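Local atomic coordinates of Serine/threonine-protein kinase Tel1 (Chaetomium thermophilum, PDB entry 6SKY), a protein that probably phosphorylates serine and threonine residues of target proteins in [ST]-Q motifs, using ATP, to signal DNA damage and activate checkpoints. Residues L2090-D2095 and E2113-W2118; V2484-A2489 and D2845-W2850; Q2544-T2549 and H2577-E2582. All blocks are in the same frame, centred on the assembly; numbering follows the deposited sequence.

Overall arrangement
Contact 1 lies in the FAT region of the chain, while contacts 2 and 3 involve its kinase part. Contact 1 is buried within the FAT alpha-solenoid and joins two consecutive helices through a single charged pair. Contact 3 is also buried, but its chemistry is apolar. There a helix packs on an antiparallel sheet through two phenylalanines and a leucine. Contact 2 lies at the surface, where an arginine of helix 2483-2497 packs against a leucine and a threonine of a distant loop by van der Waals contact. Contact 3 is nested in the chain closed by contact 2, with centres about 33 Å apart. Contact 1 comes before both, and its centre is about 54 Å from that of contact 3. No helix or strand is shared.

Contact 1: residues L2090-D2095 and E2113-W2118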
loop_
_atom_site.group_PDB
_atom_site.type_symbol
_atom_site.label_atom_id
_atom_site.label_comp_id
_atom_site.label_asym_id
_atom_site.label_seq_id
_atom_site.Cartn_x
_atom_site.Cartn_y
_atom_site.Cartn_z
ATOM N N LEU A 2090 22.346 0.343 -30.652
ATOM C CA LEU A 2090 23.536 0.441 -31.490
ATOM C C LEU A 2090 23.559 1.738 -32.281
ATOM O O LEU A 2090 24.629 2.308 -32.505
ATOM C CB LEU A 2090 23.622 -0.752 -32.430
ATOM C CG LEU A 2090 23.925 -2.110 -31.815
ATOM C CD1 LEU A 2090 23.581 -3.191 -32.788
ATOM C CD2 LEU A 2090 25.365 -2.200 -31.453
ATOM N N THR A 2091 22.396 2.241 -32.681
ATOM C CA THR A 2091 22.362 3.499 -33.417
ATOM C C THR A 2091 22.716 4.685 -32.528
ATOM O O THR A 2091 23.427 5.592 -32.963
ATOM C CB THR A 2091 20.991 3.684 -34.056
ATOM O OG1 THR A 2091 20.741 2.591 -34.936
ATOM C CG2 THR A 2091 20.945 4.943 -34.848
ATOM N N GLU A 2092 22.248 4.703 -31.278
ATOM C CA GLU A 2092 22.634 5.798 -30.385
ATOM C C GLU A 2092 24.119 5.745 -30.042
ATOM O O GLU A 2092 24.785 6.786 -29.955
ATOM C CB GLU A 2092 21.793 5.774 -29.112
ATOM C CG GLU A 2092 20.338 6.177 -29.326
ATOM C CD GLU A 2092 19.473 6.003 -28.084
ATOM O OE1 GLU A 2092 19.705 5.042 -27.318
ATOM O OE2 GLU A 2092 18.558 6.829 -27.876
ATOM N N LEU A 2093 24.651 4.542 -29.836
ATOM C CA LEU A 2093 26.092 4.385 -29.667
ATOM C C LEU A 2093 26.850 4.967 -30.851
ATOM O O LEU A 2093 27.788 5.753 -30.679
ATOM C CB LEU A 2093 26.426 2.908 -29.483
ATOM C CG LEU A 2093 27.882 2.485 -29.364
ATOM C CD1 LEU A 2093 28.588 3.321 -28.358
ATOM C CD2 LEU A 2093 27.954 1.047 -28.962
ATOM N N ASP A 2094 26.460 4.584 -32.065
ATOM C CA ASP A 2094 27.125 5.098 -33.254
ATOM C C ASP A 2094 26.998 6.608 -33.356
ATOM O O ASP A 2094 27.899 7.277 -33.867
ATOM C CB ASP A 2094 26.540 4.438 -34.495
ATOM C CG ASP A 2094 27.533 4.337 -35.624
ATOM O OD1 ASP A 2094 28.544 5.067 -35.605
ATOM O OD2 ASP A 2094 27.301 3.522 -36.539
ATOM N N ASP A 2095 25.882 7.169 -32.894
ATOM C CA ASP A 2095 25.706 8.616 -32.966
ATOM C C ASP A 2095 26.674 9.341 -32.048
ATOM O O ASP A 2095 27.301 10.321 -32.452
ATOM C CB ASP A 2095 24.272 8.999 -32.621
ATOM C CG ASP A 2095 23.340 8.879 -33.796
ATOM O OD1 ASP A 2095 23.790 8.432 -34.869
ATOM O OD2 ASP A 2095 22.152 9.232 -33.650
ATOM N N GLU A 2113 16.031 14.409 -25.833
ATOM C CA GLU A 2113 14.829 15.004 -25.246
ATOM C C GLU A 2113 13.576 14.742 -26.089
ATOM O O GLU A 2113 12.512 14.388 -25.552
ATOM C CB GLU A 2113 15.048 16.494 -25.045
ATOM C CG GLU A 2113 16.218 16.789 -24.137
ATOM C CD GLU A 2113 16.610 18.248 -24.138
ATOM O OE1 GLU A 2113 17.782 18.552 -23.833
ATOM O OE2 GLU A 2113 15.749 19.096 -24.451
ATOM N N LYS A 2114 13.669 14.909 -27.409
ATOM C CA LYS A 2114 12.506 14.609 -28.250
ATOM C C LYS A 2114 12.090 13.141 -28.133
ATOM O O LYS A 2114 10.890 12.805 -28.040
ATOM C CB LYS A 2114 12.813 14.961 -29.698
ATOM C CG LYS A 2114 13.334 16.362 -29.886
ATOM C CD LYS A 2114 14.020 16.510 -31.229
ATOM C CE LYS A 2114 14.761 17.833 -31.329
ATOM N NZ LYS A 2114 15.719 17.855 -32.469
ATOM N N ARG A 2115 13.066 12.242 -28.133
ATOM C CA ARG A 2115 12.709 10.846 -27.958
ATOM C C ARG A 2115 12.066 10.609 -26.603
ATOM O O ARG A 2115 11.209 9.736 -26.476
ATOM C CB ARG A 2115 13.935 9.977 -28.162
ATOM C CG ARG A 2115 14.482 10.147 -29.536
ATOM C CD ARG A 2115 15.816 9.511 -29.690
ATOM N NE ARG A 2115 16.235 9.568 -31.077
ATOM C CZ ARG A 2115 17.415 9.163 -31.507
ATOM N NH1 ARG A 2115 17.714 9.243 -32.792
ATOM N NH2 ARG A 2115 18.297 8.684 -30.648
ATOM N N SER A 2116 12.441 11.382 -25.584
ATOM C CA SER A 2116 11.745 11.279 -24.303
ATOM C C SER A 2116 10.275 11.612 -24.459
ATOM O O SER A 2116 9.410 11.005 -23.808
ATOM C CB SER A 2116 12.373 12.214 -23.283
ATOM O OG SER A 2116 12.002 13.546 -23.568
ATOM N N LYS A 2117 9.984 12.613 -25.291
ATOM C CA LYS A 2117 8.586 12.936 -25.580
ATOM C C LYS A 2117 7.834 11.711 -26.073
ATOM O O LYS A 2117 6.707 11.455 -25.643
ATOM C CB LYS A 2117 8.476 14.056 -26.613
ATOM C CG LYS A 2117 9.385 15.244 -26.375
ATOM C CD LYS A 2117 8.992 16.049 -25.157
ATOM C CE LYS A 2117 9.862 17.288 -25.051
ATOM N NZ LYS A 2117 9.387 18.228 -24.005
ATOM N N TRP A 2118 8.438 10.940 -26.983
ATOM C CA TRP A 2118 7.737 9.706 -27.386
ATOM C C TRP A 2118 7.695 8.687 -26.247
ATOM O O TRP A 2118 6.705 7.967 -26.093
ATOM C CB TRP A 2118 8.332 9.073 -28.664
ATOM C CG TRP A 2118 9.386 7.955 -28.539
ATOM C CD1 TRP A 2118 10.694 8.057 -28.869
ATOM C CD2 TRP A 2118 9.199 6.593 -28.110
ATOM N NE1 TRP A 2118 11.340 6.876 -28.647
ATOM C CE2 TRP A 2118 10.445 5.962 -28.178
ATOM C CE3 TRP A 2118 8.110 5.862 -27.650
ATOM C CZ2 TRP A 2118 10.632 4.643 -27.811
ATOM C CZ3 TRP A 2118 8.304 4.552 -27.283
ATOM C CH2 TRP A 2118 9.551 3.958 -27.367
#
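Glu2092 and Arg2115 form a salt bridge between two consecutive helices of the FAT alpha-solenoid, 2077-2097 and 2102-2119. Arg2115 NH2 approaches Glu2092 OE2 to 3.3 Å. The hydrogen bond in this bridge is weak, with an N-H...O angle of 132°. OE2 lies at the edge of the guanidinium, near its plane. The carboxylate plane is turned 34° from the guanidinium plane, and a single nitrogen meets a single oxygen. The two side chains run alongside each other in opposite senses, and Arg2115 NH2 also lies 3.5 Å from Glu2092 CG.

Long reach makes the bridge possible. The nearest CA atoms, those of Glu2092 and Arg2115, are 11.4 Å apart. The arginine chain is extended from CG to NE, which carries its head across to the facing helix.

Further out, the arginine has a stronger partner. Its NH1 forms a salt bridge with Asp1606, so the guanidinium ties both FAT helices to helix 1606-1619. Glu2092 packs against Ile2130 of helix 2124-2143 and has a long, weak ion pair with Arg2134. The buried positive charge is thus probably balanced by more than one acid. Asp2095 is salt-bridged to Arg1639. Its OD2 stays 4.5 Å from Arg2115 NH1, beyond salt-bridge range.

Contact 2: residues V2484-A2489 and D2845-W2850. Unlike the reference sequence in segment 2845-2850: Leu2847 (reference Phe). Residues 2848, 2849, 2850 of segment 2845-2850 come from a tag, linker or insertion.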
loop_
_atom_site.group_PDB
_atom_site.type_symbol
_atom_site.label_atom_id
_atom_site.label_comp_id
_atom_site.label_asym_id
_atom_site.label_seq_id
_atom_site.Cartn_x
_atom_site.Cartn_y
_atom_site.Cartn_z
ATOM N N VAL A 2484 -35.209 38.064 -20.446
ATOM C CA VAL A 2484 -35.288 39.276 -21.247
ATOM C C VAL A 2484 -33.987 40.060 -21.155
ATOM O O VAL A 2484 -33.506 40.610 -22.153
ATOM C CB VAL A 2484 -36.495 40.119 -20.809
ATOM C CG1 VAL A 2484 -36.726 41.250 -21.786
ATOM C CG2 VAL A 2484 -37.717 39.249 -20.708
ATOM N N SER A 2485 -33.383 40.106 -19.968
ATOM C CA SER A 2485 -32.117 40.812 -19.820
ATOM C C SER A 2485 -31.003 40.107 -20.580
ATOM O O SER A 2485 -30.181 40.757 -21.235
ATOM C CB SER A 2485 -31.762 40.929 -18.346
ATOM O OG SER A 2485 -32.931 41.028 -17.564
ATOM N N ARG A 2486 -30.954 38.780 -20.490
ATOM C CA ARG A 2486 -29.974 38.017 -21.249
ATOM C C ARG A 2486 -30.137 38.250 -22.740
ATOM O O ARG A 2486 -29.149 38.446 -23.458
ATOM C CB ARG A 2486 -30.107 36.535 -20.919
ATOM C CG ARG A 2486 -29.057 35.671 -21.554
ATOM C CD ARG A 2486 -29.354 34.206 -21.373
ATOM N NE ARG A 2486 -29.473 33.837 -19.971
ATOM C CZ ARG A 2486 -30.586 33.386 -19.410
ATOM N NH1 ARG A 2486 -31.681 33.239 -20.135
ATOM N NH2 ARG A 2486 -30.602 33.074 -18.128
ATOM N N GLN A 2487 -31.381 38.234 -23.227
ATOM C CA GLN A 2487 -31.623 38.479 -24.643
ATOM C C GLN A 2487 -31.181 39.878 -25.046
ATOM O O GLN A 2487 -30.591 40.061 -26.115
ATOM C CB GLN A 2487 -33.101 38.257 -24.958
ATOM C CG GLN A 2487 -33.759 39.353 -25.773
ATOM C CD GLN A 2487 -33.435 39.273 -27.240
ATOM O OE1 GLN A 2487 -32.870 40.198 -27.813
ATOM N NE2 GLN A 2487 -33.810 38.167 -27.864
ATOM N N ARG A 2488 -31.417 40.871 -24.189
ATOM C CA ARG A 2488 -31.022 42.235 -24.525
ATOM C C ARG A 2488 -29.508 42.384 -24.572
ATOM O O ARG A 2488 -28.967 43.031 -25.480
ATOM C CB ARG A 2488 -31.625 43.208 -23.522
ATOM C CG ARG A 2488 -33.111 43.407 -23.690
ATOM C CD ARG A 2488 -33.619 44.507 -22.785
ATOM N NE ARG A 2488 -33.483 44.157 -21.377
ATOM C CZ ARG A 2488 -33.669 45.008 -20.377
ATOM N NH1 ARG A 2488 -33.993 46.266 -20.634
ATOM N NH2 ARG A 2488 -33.523 44.608 -19.124
ATOM N N ALA A 2489 -28.805 41.797 -23.604
ATOM C CA ALA A 2489 -27.351 41.895 -23.589
ATOM C C ALA A 2489 -26.737 41.191 -24.788
ATOM O O ALA A 2489 -25.824 41.723 -25.434
ATOM C CB ALA A 2489 -26.799 41.317 -22.294
ATOM N N ASP A 2845 -24.460 27.403 -14.177
ATOM C CA ASP A 2845 -25.097 27.532 -15.478
ATOM C C ASP A 2845 -26.592 27.686 -15.236
ATOM O O ASP A 2845 -27.255 26.749 -14.787
ATOM C CB ASP A 2845 -24.788 26.322 -16.350
ATOM C CG ASP A 2845 -25.049 26.577 -17.804
ATOM O OD1 ASP A 2845 -25.485 27.693 -18.135
ATOM O OD2 ASP A 2845 -24.813 25.667 -18.619
ATOM N N THR A 2846 -27.115 28.877 -15.524
ATOM C CA THR A 2846 -28.501 29.182 -15.199
ATOM C C THR A 2846 -29.476 28.314 -15.984
ATOM O O THR A 2846 -30.585 28.043 -15.511
ATOM C CB THR A 2846 -28.779 30.656 -15.478
ATOM O OG1 THR A 2846 -27.644 31.436 -15.093
ATOM C CG2 THR A 2846 -29.980 31.126 -14.694
ATOM N N LEU A 2847 -29.081 27.865 -17.167
ATOM C CA LEU A 2847 -29.992 27.259 -18.118
ATOM C C LEU A 2847 -29.956 25.743 -18.116
ATOM O O LEU A 2847 -30.669 25.126 -18.909
ATOM C CB LEU A 2847 -29.682 27.774 -19.522
ATOM C CG LEU A 2847 -29.906 29.264 -19.751
ATOM C CD1 LEU A 2847 -29.340 29.688 -21.080
ATOM C CD2 LEU A 2847 -31.378 29.548 -19.700
ATOM N N TYR A 2848 -29.149 25.124 -17.265
ATOM C CA TYR A 2848 -29.099 23.673 -17.185
ATOM C C TYR A 2848 -30.133 23.190 -16.181
ATOM O O TYR A 2848 -30.167 23.666 -15.046
ATOM C CB TYR A 2848 -27.702 23.193 -16.792
ATOM C CG TYR A 2848 -27.570 21.698 -16.842
ATOM C CD1 TYR A 2848 -27.527 21.031 -18.050
ATOM C CD2 TYR A 2848 -27.506 20.951 -15.687
ATOM C CE1 TYR A 2848 -27.423 19.676 -18.101
ATOM C CE2 TYR A 2848 -27.405 19.594 -15.731
ATOM C CZ TYR A 2848 -27.365 18.961 -16.937
ATOM O OH TYR A 2848 -27.261 17.598 -16.980
ATOM N N GLN A 2849 -30.982 22.259 -16.603
ATOM C CA GLN A 2849 -32.036 21.729 -15.752
ATOM C C GLN A 2849 -31.554 20.462 -15.064
ATOM O O GLN A 2849 -31.032 19.557 -15.717
ATOM C CB GLN A 2849 -33.294 21.421 -16.564
ATOM C CG GLN A 2849 -33.621 22.431 -17.637
ATOM C CD GLN A 2849 -34.070 23.760 -17.077
ATOM O OE1 GLN A 2849 -33.915 24.798 -17.716
ATOM N NE2 GLN A 2849 -34.641 23.735 -15.882
ATOM N N TRP A 2850 -31.745 20.390 -13.754
ATOM C CA TRP A 2850 -31.285 19.249 -12.981
ATOM C C TRP A 2850 -32.371 18.220 -12.738
ATOM O O TRP A 2850 -32.135 17.246 -12.024
ATOM C CB TRP A 2850 -30.710 19.714 -11.653
ATOM C CG TRP A 2850 -29.447 20.429 -11.815
ATOM C CD1 TRP A 2850 -29.289 21.749 -12.047
ATOM C CD2 TRP A 2850 -28.141 19.866 -11.774
ATOM N NE1 TRP A 2850 -27.962 22.056 -12.144
ATOM C CE2 TRP A 2850 -27.235 20.910 -11.978
ATOM C CE3 TRP A 2850 -27.651 18.579 -11.579
ATOM C CZ2 TRP A 2850 -25.867 20.708 -11.992
ATOM C CZ3 TRP A 2850 -26.301 18.385 -11.590
ATOM C CH2 TRP A 2850 -25.422 19.436 -11.799
#
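Arg2486 starts with CG anti to the backbone N (chi1 -175°) and then bends at chi3 (-58°), which brings its guanidinium over Leu2847. The leucine meets it with CG anti to its own carbonyl carbon (chi1 -65°). The two side chains lie antiparallel, each running past the other.

Leu2847 CD2 does most of the touching. It lies over one face of the guanidinium, 3.7 Å from Arg2486 NH1 and 3.9 Å from Arg2486 CZ. Leu2847 CG sits 4.1 Å above the guanidinium plane, over its centre. Thr2846 comes from another direction. Its CG2 methyl is at the edge of the guanidinium, near the plane, 4.0 Å from Arg2486 NH2. The contact is therefore van der Waals packing of an apolar branch and a methyl on a flat charged group. Leu2847 differs from the reference sequence, which has phenylalanine here, and Tyr2848, Gln2849 and Trp2850 come from an insertion into the natural sequence.

The polar links are made nearby. Arg2486 NE is hydrogen-bonded to the backbone O of Ser2436. The hydroxyl of that same serine is hydrogen-bonded to Asp2845 OD1 and to Thr2846 N. Ser2436 thus joins the helix to a type I beta turn that runs from Asp2845 to Tyr2848.

The turn belongs to the PI3/PI4-kinase region, away from the ATP site. It follows helix 2832-2843 and packs on helix 2616-2632, where Arg2617 is salt-bridged to Asp2845 and touched by Leu2847. The turn also meets helix 2483-2497, so this surface contact joins that helix to the loop leading into helix 2854-2860.

Contact 3: residues Q2544-T2549 and H2577-E2582; sequences QNFLST and HKFAPE
Phe2546 and Phe2579 meet as a T-shaped aromatic pair. The edge of the Phe2546 ring is directed at the face of Phe2579, with the planes at 79° and the ring centroids 4.9 Å apart. Phe2546 CE2 lies 3.7 Å above the Phe2579 plane, offset toward the rim. The closest atoms are Phe2546 CZ and Phe2579 CZ, at 3.5 Å. Phe2546 CG is anti to the backbone N (chi1 170°), which carries the ring from the helix toward Phe2579.

The aliphatic part comes from Leu2547. Its CD2 methyl touches Phe2579 CB at 3.8 Å, so Phe2579 is held at its base by the leucine and at its ring by Phe2546. An alanine at Phe2579 would be likely to leave the edge of Phe2546 without its aromatic face and to open a gap beneath the helix.

Within the helix, Thr2549 OG1 donates to Asn2545 O at 2.6 Å, and Thr2549 N reaches the same oxygen from the opposite face of its plane.

Other side chains pack on the pair. Tyr2517 of helix 2507-2522 meets Phe2546 edge-to-face and also touches Phe2579, and Leu2595 of the neighbouring strand touches both phenylalanines. The strand carries a classic beta bulge where His2577 and Lys2578 lie opposite Ile2598. Through Phe2546 and Leu2547, helix 2541-2552 packs on the antiparallel sheet of the kinase N-lobe, away from the nucleotide.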
loop_
_atom_site.group_PDB
_atom_site.type_symbol
_atom_site.label_atom_id
_atom_site.label_comp_id
_atom_site.label_asym_id
_atom_site.label_seq_id
_atom_site.Cartn_x
_atom_site.Cartn_y
_atom_site.Cartn_z
ATOM N N GLN A 2544 -35.208 25.624 -51.771
ATOM C CA GLN A 2544 -34.507 26.446 -52.749
ATOM C C GLN A 2544 -33.945 27.705 -52.108
ATOM O O GLN A 2544 -32.828 28.129 -52.436
ATOM C CB GLN A 2544 -35.429 26.796 -53.911
ATOM C CG GLN A 2544 -34.706 27.493 -55.040
ATOM C CD GLN A 2544 -33.417 26.789 -55.421
ATOM O OE1 GLN A 2544 -32.330 27.345 -55.285
ATOM N NE2 GLN A 2544 -33.535 25.561 -55.905
ATOM N N ASN A 2545 -34.697 28.319 -51.192
ATOM C CA ASN A 2545 -34.146 29.433 -50.430
ATOM C C ASN A 2545 -32.904 29.003 -49.660
ATOM O O ASN A 2545 -31.907 29.734 -49.612
ATOM C CB ASN A 2545 -35.202 29.987 -49.480
ATOM C CG ASN A 2545 -34.727 31.209 -48.739
ATOM O OD1 ASN A 2545 -33.831 31.911 -49.196
ATOM N ND2 ASN A 2545 -35.326 31.472 -47.585
ATOM N N PHE A 2546 -32.941 27.803 -49.074
ATOM C CA PHE A 2546 -31.798 27.271 -48.348
ATOM C C PHE A 2546 -30.590 27.114 -49.258
ATOM O O PHE A 2546 -29.487 27.555 -48.921
ATOM C CB PHE A 2546 -32.187 25.935 -47.719
ATOM C CG PHE A 2546 -31.035 25.168 -47.152
ATOM C CD1 PHE A 2546 -30.549 25.456 -45.898
ATOM C CD2 PHE A 2546 -30.455 24.145 -47.866
ATOM C CE1 PHE A 2546 -29.505 24.757 -45.379
ATOM C CE2 PHE A 2546 -29.408 23.445 -47.350
ATOM C CZ PHE A 2546 -28.931 23.754 -46.103
ATOM N N LEU A 2547 -30.779 26.490 -50.419
ATOM C CA LEU A 2547 -29.648 26.248 -51.309
ATOM C C LEU A 2547 -29.062 27.547 -51.842
ATOM O O LEU A 2547 -27.837 27.698 -51.917
ATOM C CB LEU A 2547 -30.070 25.344 -52.458
ATOM C CG LEU A 2547 -30.085 23.864 -52.105
ATOM C CD1 LEU A 2547 -30.650 23.086 -53.250
ATOM C CD2 LEU A 2547 -28.682 23.406 -51.797
ATOM N N SER A 2548 -29.917 28.504 -52.205
ATOM C CA SER A 2548 -29.414 29.788 -52.680
ATOM C C SER A 2548 -28.629 30.506 -51.592
ATOM O O SER A 2548 -27.493 30.944 -51.817
ATOM C CB SER A 2548 -30.574 30.646 -53.171
ATOM O OG SER A 2548 -31.641 30.604 -52.247
ATOM N N THR A 2549 -29.216 30.629 -50.395
ATOM C CA THR A 2549 -28.534 31.322 -49.309
ATOM C C THR A 2549 -27.223 30.646 -48.957
ATOM O O THR A 2549 -26.246 31.313 -48.605
ATOM C CB THR A 2549 -29.424 31.379 -48.078
ATOM O OG1 THR A 2549 -30.759 31.712 -48.471
ATOM C CG2 THR A 2549 -28.910 32.423 -47.115
ATOM N N HIS A 2577 -18.711 23.698 -49.713
ATOM C CA HIS A 2577 -18.644 23.936 -51.148
ATOM C C HIS A 2577 -20.027 23.849 -51.772
ATOM O O HIS A 2577 -20.501 24.802 -52.394
ATOM C CB HIS A 2577 -17.689 22.935 -51.798
ATOM C CG HIS A 2577 -17.568 23.086 -53.278
ATOM N ND1 HIS A 2577 -18.358 22.389 -54.164
ATOM C CD2 HIS A 2577 -16.743 23.851 -54.030
ATOM C CE1 HIS A 2577 -18.029 22.720 -55.399
ATOM N NE2 HIS A 2577 -17.051 23.606 -55.345
ATOM N N LYS A 2578 -20.697 22.716 -51.599
ATOM C CA LYS A 2578 -22.040 22.555 -52.132
ATOM C C LYS A 2578 -22.790 21.560 -51.265
ATOM O O LYS A 2578 -22.258 21.037 -50.289
ATOM C CB LYS A 2578 -22.003 22.098 -53.590
ATOM C CG LYS A 2578 -21.410 20.726 -53.781
ATOM C CD LYS A 2578 -21.434 20.310 -55.232
ATOM C CE LYS A 2578 -20.824 18.931 -55.407
ATOM N NZ LYS A 2578 -20.719 18.530 -56.834
ATOM N N PHE A 2579 -24.037 21.300 -51.624
ATOM C CA PHE A 2579 -24.847 20.301 -50.951
ATOM C C PHE A 2579 -25.179 19.184 -51.921
ATOM O O PHE A 2579 -25.442 19.435 -53.098
ATOM C CB PHE A 2579 -26.136 20.906 -50.406
ATOM C CG PHE A 2579 -25.999 21.470 -49.036
ATOM C CD1 PHE A 2579 -26.505 20.797 -47.949
ATOM C CD2 PHE A 2579 -25.347 22.662 -48.830
ATOM C CE1 PHE A 2579 -26.369 21.314 -46.690
ATOM C CE2 PHE A 2579 -25.208 23.172 -47.574
ATOM C CZ PHE A 2579 -25.720 22.505 -46.505
ATOM N N ALA A 2580 -25.153 17.952 -51.430
ATOM C CA ALA A 2580 -25.676 16.850 -52.212
ATOM C C ALA A 2580 -27.132 17.134 -52.567
ATOM O O ALA A 2580 -27.863 17.741 -51.781
ATOM C CB ALA A 2580 -25.564 15.540 -51.443
ATOM N N PRO A 2581 -27.577 16.723 -53.756
ATOM C CA PRO A 2581 -28.905 17.143 -54.218
ATOM C C PRO A 2581 -30.051 16.611 -53.385
ATOM O O PRO A 2581 -31.108 17.248 -53.342
ATOM C CB PRO A 2581 -28.956 16.602 -55.651
ATOM C CG PRO A 2581 -27.529 16.462 -56.046
ATOM C CD PRO A 2581 -26.819 16.039 -54.814
ATOM N N GLU A 2582 -29.889 15.471 -52.724
ATOM C CA GLU A 2582 -30.984 14.844 -52.002
ATOM C C GLU A 2582 -30.736 14.860 -50.502
ATOM O O GLU A 2582 -29.622 15.098 -50.027
ATOM C CB GLU A 2582 -31.196 13.405 -52.477
ATOM C CG GLU A 2582 -31.766 13.302 -53.878
ATOM C CD GLU A 2582 -32.139 11.883 -54.252
ATOM O OE1 GLU A 2582 -31.459 10.945 -53.789
ATOM O OE2 GLU A 2582 -33.119 11.705 -55.007
#